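Local structure of aminoglycoside N(3)-acetyltransferase (6NP3) at residues S6-Q11 with Q40-A45; R10-L15 with G239-A244; S114-A119 with H135-A140; R184-M189 with W199-D204. The protein transfers an acetyl group from acetyl-CoA to the 3-amino group of 2-deoxystreptamine antibiotics such as gentamicin, and so probably confers resistance to them. All coordinates share one frame; numbering follows the deposited sequence. Where two conformers were deposited one is given.

The four contacts form two pairs on opposite sides of the chain's centre. Contacts 1 and 2 share helix 5-15 and adjoin, with centres about 9 Å apart: L8 CD2 lies 3.4 Å from G242 N, and L42, beside the acetyl-CoA-binding residues V27 and L29, packs against V241. Contacts 3 and 4, whose centres are about 10 Å apart, lie on the gentamicin side. D204 OD2 of contact 4 is 2.9 Å from A140 N of contact 3, probably a hydrogen bond, and one water bridges both. D118 of contact 3 binds gentamicin directly. The side chain of M189 in contact 4 is about 7 Å from the bound LLL (gentamicin) at nearest atoms. Centres of contacts 1 and 3 are about 30 Å apart.

Contact 1. Residues S6-Q11 with Q40-A45; sequences SELVRQ and QTLVDA
V9 and A45 mark the place where the two helical segments come nearest, their CA atoms 5.2 Å apart. The axes of 6-11 and 40-45 approach to 8.9 Å and cross at -46°, with the two chains running in broadly the same direction. The small A45 side chain is consistent with this close approach: its CB points into the interface and meets L8 CB at 3.6 Å, while V9 CG2 reaches the same methyl from the neighbouring position at 3.8 Å. V9 CG2 also rests close to the A45 backbone, 3.7 Å from A45 O. The contact joins the N-terminal helix 5-15 to helix 39-50, two helices that pack beside the mixed central sheet; side chain to side chain it is apolar, with no hydrogen bond between the segments. L8 carries the largest share. Its CG stands anti to the carbonyl carbon (chi1 -61°), and beyond it CD1 extends across T41, the two side chains meeting at about a right angle with CD1 3.9 Å from T41 CG2. The same methyl lies 4.1 Å from L42 CD1, tying the leucine to the side chain that borders V27 and L29, residues that bind acetyl-CoA. T41 CG2 stands anti to the backbone N and faces L8 CD1, while OG1, beside the N, is hydrogen-bonded to D37 N. W3 and L35 also touch L8, and K5 touches A45.

Contact 2. Residues R10-L15 with G239-A244; sequences RQLRDL and GPVGGA
Q11 reaches from helix 5-15 past the end of strand 237-241 to the turn that follows. CB lies 3.4 Å from P240 O, and CG follows 3.7 Å from the same oxygen. With the chain extended beyond CG (chi2 173°), the amide arrives at G242, CD facing G242 N. There OE1 accepts a hydrogen bond from G242 N at 2.8 Å, the donor tilted 33° from the carbonyl plane, and NE2, which also passes the P240 ring 4.0 Å from its CB, makes a weak bond to G242 O at 3.5 Å. G242 is the second residue of a type II' turn, V241 to A244, which links strands 237-241 and 244-250 in a beta hairpin at the sheet edge. Beside this polar grip, L12 CD2 packs on V241 CG2 at 3.9 Å, and L15 CD1 comes within 3.4 Å of G239 N. A water donates to both Q11 O and P240 O, spanning the two backbones. The glutamine amide thus offers an acceptor and, more weakly, a donor to the backbone of G242, joining helix to turn without any charged group.

Contact 3. Residues S114-A119 with H135-A140; sequences SAHPDA and HEMGAA. Unlike the reference sequence in segment 114-119: S114 (reference Thr). With LLL ((2R,3R,4R,5R)-2-((1S,2S,3R,4S,6R)-4,6-diamino-3-((2R,3R,6S)-3-amino-6-(aminomethyl)-tetrahydro-2H-pyran-2-yloxy)-2-hydr oxycyclohexyloxy)-5-methyl-4-(methylamino)-tetrahydro-2H-pyran-3,5-diol), chain B.
The H135 imidazole is covered on one face by an aliphatic carbon: H116 CB sits 3.5 Å from the centroid of the H135 ring, only 8° off the normal, a CH-pi contact over the ring centre. The surroundings are two irregular loops, 114-119 between short strands of the central sheet and 135-140, which contains a type II turn from E136 to A139 with G138 at its positive-phi position. Both nitrogens of the H135 ring are engaged. ND1 shares a 2.7 Å hydrogen bond with S114 OG, in the conformer described here, and NE2 donates to A140 O at 2.8 Å within its own loop. S114, which differs from the reference sequence, also has its OG bonded to M121 N. A119 CB lies over one face of the H116 ring and M137 SD over the opposite face, both toward the rim, the sulfur 4.1 Å from the H116 centroid. M137 is bent at chi2 and chi3, and its side chain meets H116 at about a right angle. A water bridges H116 NE2 and G138 N, while A119 CB and A140 CB touch at 3.8 Å. Loop 114-119 also carries D118 into the gentamicin pocket, where D118 OD1, also bonded to S65 OG, accepts from N33 of the ligand at 2.8 Å and D118 OD2 from its O23 at 2.6 Å.

Contact 4. Residues R184-M189 with W199-D204; sequences RVTYSM and WVTTSD
V185 and D204 open a regular ladder of backbone bonds, V185 N reaching D204 O at 2.9 Å and D204 N returning to V185 O. Y187 pairs likewise with T202, and M189 with V200; the intervening T186-S203 and S188-T201 are non-hydrogen-bonded pairs. These strands, 184-193 and 196-205, form a two-stranded antiparallel beta hairpin separate from the central sheet. Ring contacts follow: T202 CG2 lies over the Y187 ring, 4.0 Å from Y187 CE1 and toward the rim, the two side chains side by side, and the W199 ring meets backbone, its CE3 3.4 Å from M189 C. Among the polar side chains, R184 NH2 donates a hydrogen bond to S203 OG at 2.9 Å, near the guanidinium plane, while S188 OG and T201 OG1 are 2.8 Å apart. Water links R184 NH1 to D204 OD1, and a second water, whose O is 2.6 Å from D204 OD2, also binds Y187 OH; D204 OD2 is probably also hydrogen-bonded to A140 N.

Contact 1. Residues S6-Q11 with Q40-A45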
loop_
_atom_site.group_PDB
_atom_site.type_symbol
_atom_site.label_atom_id
_atom_site.label_comp_id
_atom_site.label_asym_id
_atom_site.label_seq_id
_atom_site.Cartn_x
_atom_site.Cartn_y
_atom_site.Cartn_z
ATOM N N SER A 6 3.796 17.445 -17.794
ATOM C CA SER A 6 4.639 18.534 -17.316
ATOM C C SER A 6 3.993 19.285 -16.158
ATOM O O SER A 6 4.668 19.640 -15.185
ATOM C CB SER A 6 4.944 19.505 -18.461
ATOM O OG SER A 6 5.551 20.701 -17.994
ATOM N N GLU A 7 2.699 19.586 -16.261
ATOM C CA GLU A 7 2.037 20.309 -15.180
ATOM C C GLU A 7 2.061 19.494 -13.891
ATOM O O GLU A 7 2.336 20.027 -12.806
ATOM C CB GLU A 7 0.590 20.602 -15.567
ATOM C CG GLU A 7 0.405 21.696 -16.618
ATOM C CD GLU A 7 -1.037 21.832 -17.072
ATOM O OE1 GLU A 7 -1.643 20.822 -17.478
ATOM O OE2 GLU A 7 -1.569 22.957 -17.019
ATOM N N LEU A 8 1.780 18.196 -13.999
ATOM C CA LEU A 8 1.816 17.345 -12.815
ATOM C C LEU A 8 3.204 17.305 -12.200
ATOM O O LEU A 8 3.340 17.341 -10.967
ATOM C CB LEU A 8 1.348 15.944 -13.165
ATOM C CG LEU A 8 -0.082 15.848 -13.680
ATOM C CD1 LEU A 8 -0.398 14.420 -14.077
ATOM C CD2 LEU A 8 -1.103 16.321 -12.662
ATOM N N VAL A 9 4.245 17.199 -13.025
ATOM C CA VAL A 9 5.598 17.155 -12.490
ATOM C C VAL A 9 5.909 18.424 -11.707
ATOM O O VAL A 9 6.531 18.377 -10.640
ATOM C CB VAL A 9 6.616 16.894 -13.619
ATOM C CG1 VAL A 9 7.994 17.029 -13.060
ATOM C CG2 VAL A 9 6.400 15.523 -14.199
ATOM N N ARG A 10 5.538 19.587 -12.254
ATOM C CA ARG A 10 5.822 20.826 -11.546
ATOM C C ARG A 10 5.036 20.890 -10.246
ATOM O O ARG A 10 5.540 21.387 -9.238
ATOM C CB ARG A 10 5.537 22.045 -12.427
ATOM C CG ARG A 10 6.272 22.038 -13.764
ATOM C CD ARG A 10 7.765 21.776 -13.620
ATOM N NE ARG A 10 8.489 22.867 -12.967
ATOM C CZ ARG A 10 9.734 22.772 -12.520
ATOM N NH1 ARG A 10 10.402 21.634 -12.641
ATOM N NH2 ARG A 10 10.309 23.813 -11.938
ATOM N N GLN A 11 3.783 20.424 -10.257
ATOM C CA GLN A 11 3.009 20.364 -9.018
ATOM C C GLN A 11 3.644 19.430 -7.985
ATOM O O GLN A 11 3.651 19.739 -6.786
ATOM C CB GLN A 11 1.590 19.896 -9.313
ATOM C CG GLN A 11 0.705 20.915 -9.983
ATOM C CD GLN A 11 -0.618 20.336 -10.384
ATOM O OE1 GLN A 11 -0.693 19.204 -10.818
ATOM N NE2 GLN A 11 -1.682 21.107 -10.223
ATOM N N GLN A 40 -2.048 6.877 -17.049
ATOM C CA GLN A 40 -0.627 6.754 -17.356
ATOM C C GLN A 40 0.085 8.097 -17.254
ATOM O O GLN A 40 1.287 8.142 -16.974
ATOM C CB GLN A 40 -0.427 6.208 -18.768
ATOM C CG GLN A 40 1.032 5.906 -19.058
ATOM C CD GLN A 40 1.532 4.741 -18.219
ATOM O OE1 GLN A 40 0.835 3.736 -18.046
ATOM N NE2 GLN A 40 2.739 4.866 -17.698
ATOM N N THR A 41 -0.623 9.196 -17.540
ATOM C CA THR A 41 -0.020 10.525 -17.427
ATOM C C THR A 41 0.523 10.768 -16.025
ATOM O O THR A 41 1.628 11.293 -15.852
ATOM C CB THR A 41 -1.045 11.599 -17.807
ATOM O OG1 THR A 41 -1.470 11.370 -19.157
ATOM C CG2 THR A 41 -0.460 13.005 -17.677
ATOM N N LEU A 42 -0.242 10.385 -15.008
ATOM C CA LEU A 42 0.209 10.559 -13.637
ATOM C C LEU A 42 1.289 9.563 -13.259
ATOM O O LEU A 42 2.215 9.930 -12.533
ATOM C CB LEU A 42 -0.981 10.468 -12.700
ATOM C CG LEU A 42 -0.664 10.623 -11.216
ATOM C CD1 LEU A 42 0.062 11.872 -10.880
ATOM C CD2 LEU A 42 -1.994 10.569 -10.440
ATOM N N VAL A 43 1.204 8.317 -13.722
ATOM C CA VAL A 43 2.309 7.383 -13.504
ATOM C C VAL A 43 3.604 7.953 -14.087
ATOM O O VAL A 43 4.660 7.953 -13.438
ATOM C CB VAL A 43 1.969 6.007 -14.107
ATOM C CG1 VAL A 43 3.148 5.075 -14.025
ATOM C CG2 VAL A 43 0.788 5.399 -13.423
ATOM N N ASP A 44 3.548 8.428 -15.340
ATOM C CA ASP A 44 4.732 9.011 -15.969
ATOM C C ASP A 44 5.239 10.207 -15.184
ATOM O O ASP A 44 6.450 10.412 -15.050
ATOM C CB ASP A 44 4.437 9.434 -17.414
ATOM C CG ASP A 44 4.133 8.265 -18.326
ATOM O OD1 ASP A 44 4.535 7.120 -18.033
ATOM O OD2 ASP A 44 3.518 8.504 -19.388
ATOM N N ALA A 45 4.328 11.037 -14.693
ATOM C CA ALA A 45 4.745 12.205 -13.928
ATOM C C ALA A 45 5.430 11.802 -12.623
ATOM O O ALA A 45 6.431 12.412 -12.235
ATOM C CB ALA A 45 3.527 13.070 -13.621
#

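Contact 2. Residues R10-L15 with G239-A244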
loop_
_atom_site.group_PDB
_atom_site.type_symbol
_atom_site.label_atom_id
_atom_site.label_comp_id
_atom_site.label_asym_id
_atom_site.label_seq_id
_atom_site.Cartn_x
_atom_site.Cartn_y
_atom_site.Cartn_z
ATOM N N ARG A 10 5.538 19.587 -12.254
ATOM C CA ARG A 10 5.822 20.826 -11.546
ATOM C C ARG A 10 5.036 20.890 -10.246
ATOM O O ARG A 10 5.540 21.387 -9.238
ATOM C CB ARG A 10 5.537 22.045 -12.427
ATOM C CG ARG A 10 6.272 22.038 -13.764
ATOM C CD ARG A 10 7.765 21.776 -13.620
ATOM N NE ARG A 10 8.489 22.867 -12.967
ATOM C CZ ARG A 10 9.734 22.772 -12.520
ATOM N NH1 ARG A 10 10.402 21.634 -12.641
ATOM N NH2 ARG A 10 10.309 23.813 -11.938
ATOM N N GLN A 11 3.783 20.424 -10.257
ATOM C CA GLN A 11 3.009 20.364 -9.018
ATOM C C GLN A 11 3.644 19.430 -7.985
ATOM O O GLN A 11 3.651 19.739 -6.786
ATOM C CB GLN A 11 1.590 19.896 -9.313
ATOM C CG GLN A 11 0.705 20.915 -9.983
ATOM C CD GLN A 11 -0.618 20.336 -10.384
ATOM O OE1 GLN A 11 -0.693 19.204 -10.818
ATOM N NE2 GLN A 11 -1.682 21.107 -10.223
ATOM N N LEU A 12 4.159 18.278 -8.424
ATOM C CA LEU A 12 4.818 17.360 -7.503
ATOM C C LEU A 12 6.069 17.986 -6.914
ATOM O O LEU A 12 6.349 17.844 -5.715
ATOM C CB LEU A 12 5.121 16.055 -8.227
ATOM C CG LEU A 12 3.894 15.199 -8.564
ATOM C CD1 LEU A 12 4.210 14.142 -9.598
ATOM C CD2 LEU A 12 3.353 14.556 -7.303
ATOM N N ARG A 13 6.821 18.724 -7.737
ATOM C CA ARG A 13 7.987 19.426 -7.222
ATOM C C ARG A 13 7.566 20.466 -6.196
ATOM O O ARG A 13 8.204 20.612 -5.145
ATOM C CB ARG A 13 8.752 20.068 -8.379
ATOM C CG ARG A 13 9.446 19.080 -9.309
ATOM C CD ARG A 13 10.939 19.004 -8.993
ATOM N NE ARG A 13 11.670 18.028 -9.798
ATOM C CZ ARG A 13 11.714 16.726 -9.528
ATOM N NH1 ARG A 13 11.056 16.233 -8.484
ATOM N NH2 ARG A 13 12.420 15.919 -10.307
ATOM N N ASP A 14 6.497 21.211 -6.492
ATOM C CA ASP A 14 6.034 22.225 -5.548
ATOM C C ASP A 14 5.667 21.594 -4.212
ATOM O O ASP A 14 5.868 22.200 -3.158
ATOM C CB ASP A 14 4.782 22.939 -6.058
ATOM C CG ASP A 14 5.043 23.896 -7.176
ATOM O OD1 ASP A 14 6.200 24.287 -7.371
ATOM O OD2 ASP A 14 4.056 24.258 -7.844
ATOM N N LEU A 15 5.118 20.384 -4.237
ATOM C CA LEU A 15 4.701 19.711 -3.018
ATOM C C LEU A 15 5.880 19.183 -2.221
ATOM O O LEU A 15 5.739 18.894 -1.025
ATOM C CB LEU A 15 3.803 18.555 -3.428
ATOM C CG LEU A 15 3.022 17.876 -2.318
ATOM C CD1 LEU A 15 1.987 18.813 -1.733
ATOM C CD2 LEU A 15 2.374 16.615 -2.860
ATOM N N GLY A 239 -0.851 20.680 -1.185
ATOM C CA GLY A 239 -0.979 21.376 -2.438
ATOM C C GLY A 239 -1.651 20.519 -3.477
ATOM O O GLY A 239 -1.902 19.330 -3.244
ATOM N N PRO A 240 -1.932 21.085 -4.653
ATOM C CA PRO A 240 -2.685 20.343 -5.668
ATOM C C PRO A 240 -1.775 19.422 -6.464
ATOM O O PRO A 240 -0.624 19.760 -6.757
ATOM C CB PRO A 240 -3.219 21.456 -6.584
ATOM C CG PRO A 240 -2.184 22.531 -6.474
ATOM C CD PRO A 240 -1.762 22.504 -5.027
ATOM N N VAL A 241 -2.315 18.273 -6.855
ATOM C CA VAL A 241 -1.782 17.459 -7.940
ATOM C C VAL A 241 -2.965 17.182 -8.849
ATOM O O VAL A 241 -3.968 16.610 -8.402
ATOM C CB VAL A 241 -1.155 16.149 -7.431
ATOM C CG1 VAL A 241 -0.712 15.300 -8.582
ATOM C CG2 VAL A 241 0.014 16.467 -6.511
ATOM N N GLY A 242 -2.898 17.671 -10.081
ATOM C CA GLY A 242 -4.113 17.805 -10.864
ATOM C C GLY A 242 -5.094 18.647 -10.081
ATOM O O GLY A 242 -4.744 19.681 -9.507
ATOM N N GLY A 243 -6.331 18.190 -10.021
ATOM C CA GLY A 243 -7.347 18.837 -9.221
ATOM C C GLY A 243 -7.448 18.369 -7.784
ATOM O O GLY A 243 -8.365 18.796 -7.071
ATOM N N ALA A 244 -6.539 17.518 -7.324
ATOM C CA ALA A 244 -6.676 16.843 -6.037
ATOM C C ALA A 244 -5.853 17.522 -4.958
ATOM O O ALA A 244 -4.666 17.793 -5.152
ATOM C CB ALA A 244 -6.207 15.398 -6.170
HETATM O O HOH W 1 1.454 21.165 -5.789
#

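Contact 3. Residues S114-A119 with H135-A140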
loop_
_atom_site.group_PDB
_atom_site.type_symbol
_atom_site.label_atom_id
_atom_site.label_comp_id
_atom_site.label_asym_id
_atom_site.label_seq_id
_atom_site.Cartn_x
_atom_site.Cartn_y
_atom_site.Cartn_z
ATOM N N SER A 114 5.866 -7.981 -5.555
ATOM C CA SER A 114 6.126 -8.842 -4.412
ATOM C C SER A 114 5.257 -10.097 -4.459
ATOM O O SER A 114 4.196 -10.136 -5.082
ATOM C CB SER A 114 5.962 -8.092 -3.098
ATOM O OG SER A 114 4.599 -8.010 -2.706
ATOM N N ALA A 115 5.711 -11.101 -3.727
ATOM C CA ALA A 115 5.187 -12.456 -3.776
ATOM C C ALA A 115 3.964 -12.711 -2.903
ATOM O O ALA A 115 3.401 -13.807 -2.985
ATOM C CB ALA A 115 6.304 -13.416 -3.354
ATOM N N HIS A 116 3.589 -11.805 -2.023
ATOM C CA HIS A 116 2.425 -12.013 -1.169
ATOM C C HIS A 116 1.170 -11.700 -1.960
ATOM O O HIS A 116 0.975 -10.558 -2.384
ATOM C CB HIS A 116 2.541 -11.094 0.028
ATOM C CG HIS A 116 1.598 -11.407 1.126
ATOM N ND1 HIS A 116 0.231 -11.451 0.970
ATOM C CD2 HIS A 116 1.849 -11.655 2.432
ATOM C CE1 HIS A 116 -0.314 -11.717 2.143
ATOM N NE2 HIS A 116 0.646 -11.830 3.046
ATOM N N PRO A 117 0.319 -12.693 -2.220
ATOM C CA PRO A 117 -0.750 -12.444 -3.191
ATOM C C PRO A 117 -1.750 -11.398 -2.742
ATOM O O PRO A 117 -2.188 -10.583 -3.555
ATOM C CB PRO A 117 -1.373 -13.831 -3.399
ATOM C CG PRO A 117 -0.298 -14.770 -3.093
ATOM C CD PRO A 117 0.425 -14.128 -1.912
ATOM N N ASP A 118 -2.092 -11.370 -1.458
ATOM C CA ASP A 118 -3.082 -10.424 -0.965
ATOM C C ASP A 118 -2.475 -9.068 -0.647
ATOM O O ASP A 118 -3.129 -8.044 -0.852
ATOM C CB ASP A 118 -3.815 -10.985 0.260
ATOM C CG ASP A 118 -5.007 -10.159 0.622
ATOM O OD1 ASP A 118 -5.994 -10.112 -0.162
ATOM O OD2 ASP A 118 -4.964 -9.510 1.685
ATOM N N ALA A 119 -1.265 -9.050 -0.095
ATOM C CA ALA A 119 -0.571 -7.817 0.251
ATOM C C ALA A 119 0.385 -7.339 -0.839
ATOM O O ALA A 119 1.213 -6.460 -0.583
ATOM C CB ALA A 119 0.193 -8.021 1.561
ATOM N N HIS A 135 8.723 -11.142 0.691
ATOM C CA HIS A 135 7.378 -10.759 1.106
ATOM C C HIS A 135 6.613 -12.060 1.368
ATOM O O HIS A 135 5.873 -12.575 0.523
ATOM C CB HIS A 135 6.663 -9.878 0.103
ATOM C CG HIS A 135 5.522 -9.159 0.704
ATOM N ND1 HIS A 135 4.712 -8.327 -0.028
ATOM C CD2 HIS A 135 5.093 -9.087 1.988
ATOM C CE1 HIS A 135 3.824 -7.778 0.777
ATOM N NE2 HIS A 135 4.018 -8.239 2.002
ATOM N N GLU A 136 6.727 -12.554 2.583
ATOM C CA GLU A 136 6.249 -13.889 2.919
ATOM C C GLU A 136 4.872 -13.849 3.552
ATOM O O GLU A 136 4.485 -12.880 4.212
ATOM C CB GLU A 136 7.254 -14.586 3.847
ATOM C CG GLU A 136 8.540 -14.903 3.074
ATOM C CD GLU A 136 9.733 -15.229 3.948
ATOM O OE1 GLU A 136 9.581 -15.289 5.179
ATOM O OE2 GLU A 136 10.833 -15.419 3.391
ATOM N N MET A 137 4.141 -14.934 3.346
ATOM C CA MET A 137 2.913 -15.134 4.087
ATOM C C MET A 137 3.211 -15.030 5.575
ATOM O O MET A 137 4.208 -15.557 6.073
ATOM C CB MET A 137 2.305 -16.489 3.719
ATOM C CG MET A 137 1.801 -16.498 2.283
ATOM S SD MET A 137 0.211 -15.660 2.084
ATOM C CE MET A 137 -0.857 -16.930 2.700
ATOM N N GLY A 138 2.362 -14.301 6.276
ATOM C CA GLY A 138 2.571 -14.042 7.675
ATOM C C GLY A 138 3.272 -12.735 7.966
ATOM O O GLY A 138 3.399 -12.373 9.144
ATOM N N ALA A 139 3.723 -12.025 6.929
ATOM C CA ALA A 139 4.430 -10.759 7.049
ATOM C C ALA A 139 3.864 -9.774 6.028
ATOM O O ALA A 139 4.561 -9.249 5.160
ATOM C CB ALA A 139 5.933 -10.940 6.854
ATOM N N ALA A 140 2.577 -9.470 6.151
ATOM C CA ALA A 140 1.922 -8.676 5.121
ATOM C C ALA A 140 2.411 -7.231 5.107
ATOM O O ALA A 140 2.849 -6.727 4.063
ATOM C CB ALA A 140 0.413 -8.741 5.285
HETATM C C11 LLL B . -10.403 -0.843 3.706
HETATM O O11 LLL B . -8.955 -0.846 3.809
HETATM C C21 LLL B . -10.804 0.475 3.048
HETATM N N21 LLL B . -9.991 0.625 1.846
HETATM C C31 LLL B . -10.450 1.617 3.927
HETATM C C41 LLL B . -11.206 1.465 5.237
HETATM C C51 LLL B . -10.835 0.115 5.842
HETATM O O51 LLL B . -11.105 -0.923 4.942
HETATM C C61 LLL B . -11.644 -0.142 7.095
HETATM N N61 LLL B . -11.260 -1.449 7.626
HETATM C C12 LLL B . -6.253 -4.048 3.337
HETATM N N12 LLL B . -5.409 -5.223 3.507
HETATM C C22 LLL B . -5.928 -2.972 4.372
HETATM C C32 LLL B . -6.796 -1.768 4.070
HETATM N N32 LLL B . -6.494 -0.702 5.029
HETATM C C42 LLL B . -8.294 -2.065 4.157
HETATM C C52 LLL B . -8.628 -3.239 3.235
HETATM O O52 LLL B . -9.963 -3.621 3.471
HETATM C C62 LLL B . -7.731 -4.438 3.469
HETATM O O62 LLL B . -8.012 -5.402 2.470
HETATM C C13 LLL B . -8.307 -6.733 2.900
HETATM C C23 LLL B . -7.819 -7.661 1.791
HETATM O O23 LLL B . -6.454 -7.384 1.556
HETATM C C33 LLL B . -8.580 -7.387 0.481
HETATM N N33 LLL B . -8.177 -8.369 -0.550
HETATM C C43 LLL B . -10.093 -7.485 0.762
HETATM O O43 LLL B . -10.373 -8.847 1.017
HETATM C C53 LLL B . -10.474 -6.616 1.966
HETATM O O53 LLL B . -9.719 -6.924 3.114
HETATM C C83 LLL B . -10.892 -6.993 -0.450
HETATM C C93 LLL B . -7.740 -7.687 -1.787
HETATM O O HOH W 2 4.509 -14.857 -0.223
HETATM O O HOH W 3 0.172 -12.580 5.708
#

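Contact 4. Residues R184-M189 with W199-D204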
loop_
_atom_site.group_PDB
_atom_site.type_symbol
_atom_site.label_atom_id
_atom_site.label_comp_id
_atom_site.label_asym_id
_atom_site.label_seq_id
_atom_site.Cartn_x
_atom_site.Cartn_y
_atom_site.Cartn_z
ATOM N N ARG A 184 -6.101 -11.137 14.986
ATOM C CA ARG A 184 -5.440 -11.868 13.924
ATOM C C ARG A 184 -6.483 -12.527 13.029
ATOM O O ARG A 184 -7.646 -12.714 13.404
ATOM C CB ARG A 184 -4.432 -12.883 14.477
ATOM C CG ARG A 184 -3.302 -12.189 15.213
ATOM C CD ARG A 184 -2.293 -13.139 15.765
ATOM N NE ARG A 184 -1.585 -13.901 14.744
ATOM C CZ ARG A 184 -0.558 -13.434 14.041
ATOM N NH1 ARG A 184 -0.160 -12.178 14.195
ATOM N NH2 ARG A 184 0.035 -14.198 13.138
ATOM N N VAL A 185 -6.059 -12.823 11.809
ATOM C CA VAL A 185 -6.891 -13.491 10.821
ATOM C C VAL A 185 -6.110 -14.675 10.277
ATOM O O VAL A 185 -4.876 -14.672 10.252
ATOM C CB VAL A 185 -7.305 -12.572 9.648
ATOM C CG1 VAL A 185 -8.300 -11.537 10.099
ATOM C CG2 VAL A 185 -6.096 -11.911 8.993
ATOM N N THR A 186 -6.841 -15.687 9.825
ATOM C CA THR A 186 -6.258 -16.804 9.096
ATOM C C THR A 186 -6.856 -16.847 7.694
ATOM O O THR A 186 -8.067 -16.689 7.525
ATOM C CB THR A 186 -6.513 -18.124 9.845
ATOM O OG1 THR A 186 -5.807 -18.117 11.095
ATOM C CG2 THR A 186 -6.072 -19.322 9.017
ATOM N N TYR A 187 -6.011 -17.002 6.685
ATOM C CA TYR A 187 -6.489 -17.106 5.314
ATOM C C TYR A 187 -5.489 -17.937 4.532
ATOM O O TYR A 187 -4.413 -18.270 5.029
ATOM C CB TYR A 187 -6.739 -15.729 4.711
ATOM C CG TYR A 187 -5.578 -14.770 4.767
ATOM C CD1 TYR A 187 -4.583 -14.808 3.815
ATOM C CD2 TYR A 187 -5.500 -13.800 5.751
ATOM C CE1 TYR A 187 -3.518 -13.901 3.852
ATOM C CE2 TYR A 187 -4.461 -12.891 5.787
ATOM C CZ TYR A 187 -3.463 -12.971 4.855
ATOM O OH TYR A 187 -2.419 -12.069 4.867
ATOM N N SER A 188 -5.853 -18.261 3.292
ATOM C CA SER A 188 -5.053 -19.113 2.436
ATOM C C SER A 188 -4.885 -18.463 1.082
ATOM O O SER A 188 -5.838 -17.903 0.533
ATOM C CB SER A 188 -5.739 -20.466 2.237
ATOM O OG SER A 188 -5.917 -21.135 3.477
ATOM N N MET A 189 -3.677 -18.564 0.552
ATOM C CA MET A 189 -3.379 -18.038 -0.764
ATOM C C MET A 189 -2.726 -19.109 -1.620
ATOM O O MET A 189 -1.902 -19.888 -1.130
ATOM C CB MET A 189 -2.421 -16.841 -0.664
ATOM C CG MET A 189 -3.003 -15.631 0.062
ATOM S SD MET A 189 -4.218 -14.775 -0.965
ATOM C CE MET A 189 -5.585 -14.573 0.219
ATOM N N TRP A 199 -0.982 -24.230 -2.086
ATOM C CA TRP A 199 -1.776 -23.463 -1.143
ATOM C C TRP A 199 -1.010 -23.273 0.158
ATOM O O TRP A 199 -0.452 -24.226 0.715
ATOM C CB TRP A 199 -3.095 -24.153 -0.866
ATOM C CG TRP A 199 -4.104 -23.960 -1.944
ATOM C CD1 TRP A 199 -4.432 -24.843 -2.954
ATOM C CD2 TRP A 199 -4.948 -22.821 -2.120
ATOM N NE1 TRP A 199 -5.442 -24.320 -3.723
ATOM C CE2 TRP A 199 -5.749 -23.064 -3.260
ATOM C CE3 TRP A 199 -5.085 -21.600 -1.445
ATOM C CZ2 TRP A 199 -6.707 -22.167 -3.700
ATOM C CZ3 TRP A 199 -6.031 -20.715 -1.879
ATOM C CH2 TRP A 199 -6.820 -20.984 -3.017
ATOM N N VAL A 200 -0.985 -22.031 0.636
ATOM C CA VAL A 200 -0.342 -21.677 1.896
ATOM C C VAL A 200 -1.400 -21.043 2.788
ATOM O O VAL A 200 -2.058 -20.071 2.391
ATOM C CB VAL A 200 0.840 -20.718 1.684
ATOM C CG1 VAL A 200 1.427 -20.302 3.038
ATOM C CG2 VAL A 200 1.897 -21.344 0.789
ATOM N N THR A 201 -1.590 -21.617 3.970
ATOM C CA THR A 201 -2.457 -21.060 4.995
ATOM C C THR A 201 -1.591 -20.379 6.043
ATOM O O THR A 201 -0.567 -20.925 6.468
ATOM C CB THR A 201 -3.307 -22.159 5.632
ATOM O OG1 THR A 201 -4.043 -22.825 4.598
ATOM C CG2 THR A 201 -4.279 -21.582 6.644
ATOM N N THR A 202 -1.980 -19.165 6.421
ATOM C CA THR A 202 -1.201 -18.404 7.382
ATOM C C THR A 202 -2.132 -17.624 8.287
ATOM O O THR A 202 -3.300 -17.422 7.976
ATOM C CB THR A 202 -0.279 -17.404 6.662
ATOM O OG1 THR A 202 0.708 -16.913 7.574
ATOM C CG2 THR A 202 -1.060 -16.204 6.091
ATOM N N SER A 203 -1.596 -17.148 9.405
ATOM C CA SER A 203 -2.252 -16.100 10.174
ATOM C C SER A 203 -1.432 -14.819 10.087
ATOM O O SER A 203 -0.240 -14.854 9.804
ATOM C CB SER A 203 -2.451 -16.526 11.632
ATOM O OG SER A 203 -1.226 -16.638 12.307
ATOM N N ASP A 204 -2.083 -13.686 10.323
ATOM C CA ASP A 204 -1.400 -12.399 10.347
ATOM C C ASP A 204 -2.291 -11.445 11.124
ATOM O O ASP A 204 -3.416 -11.780 11.486
ATOM C CB ASP A 204 -1.091 -11.889 8.924
ATOM C CG ASP A 204 0.195 -11.069 8.844
ATOM O OD1 ASP A 204 0.616 -10.489 9.891
ATOM O OD2 ASP A 204 0.750 -10.998 7.723
HETATM O O HOH W 4 1.804 -12.002 12.125
HETATM O O HOH W 5 -2.290 -16.610 15.284
HETATM O O HOH W 3 0.172 -12.580 5.708
#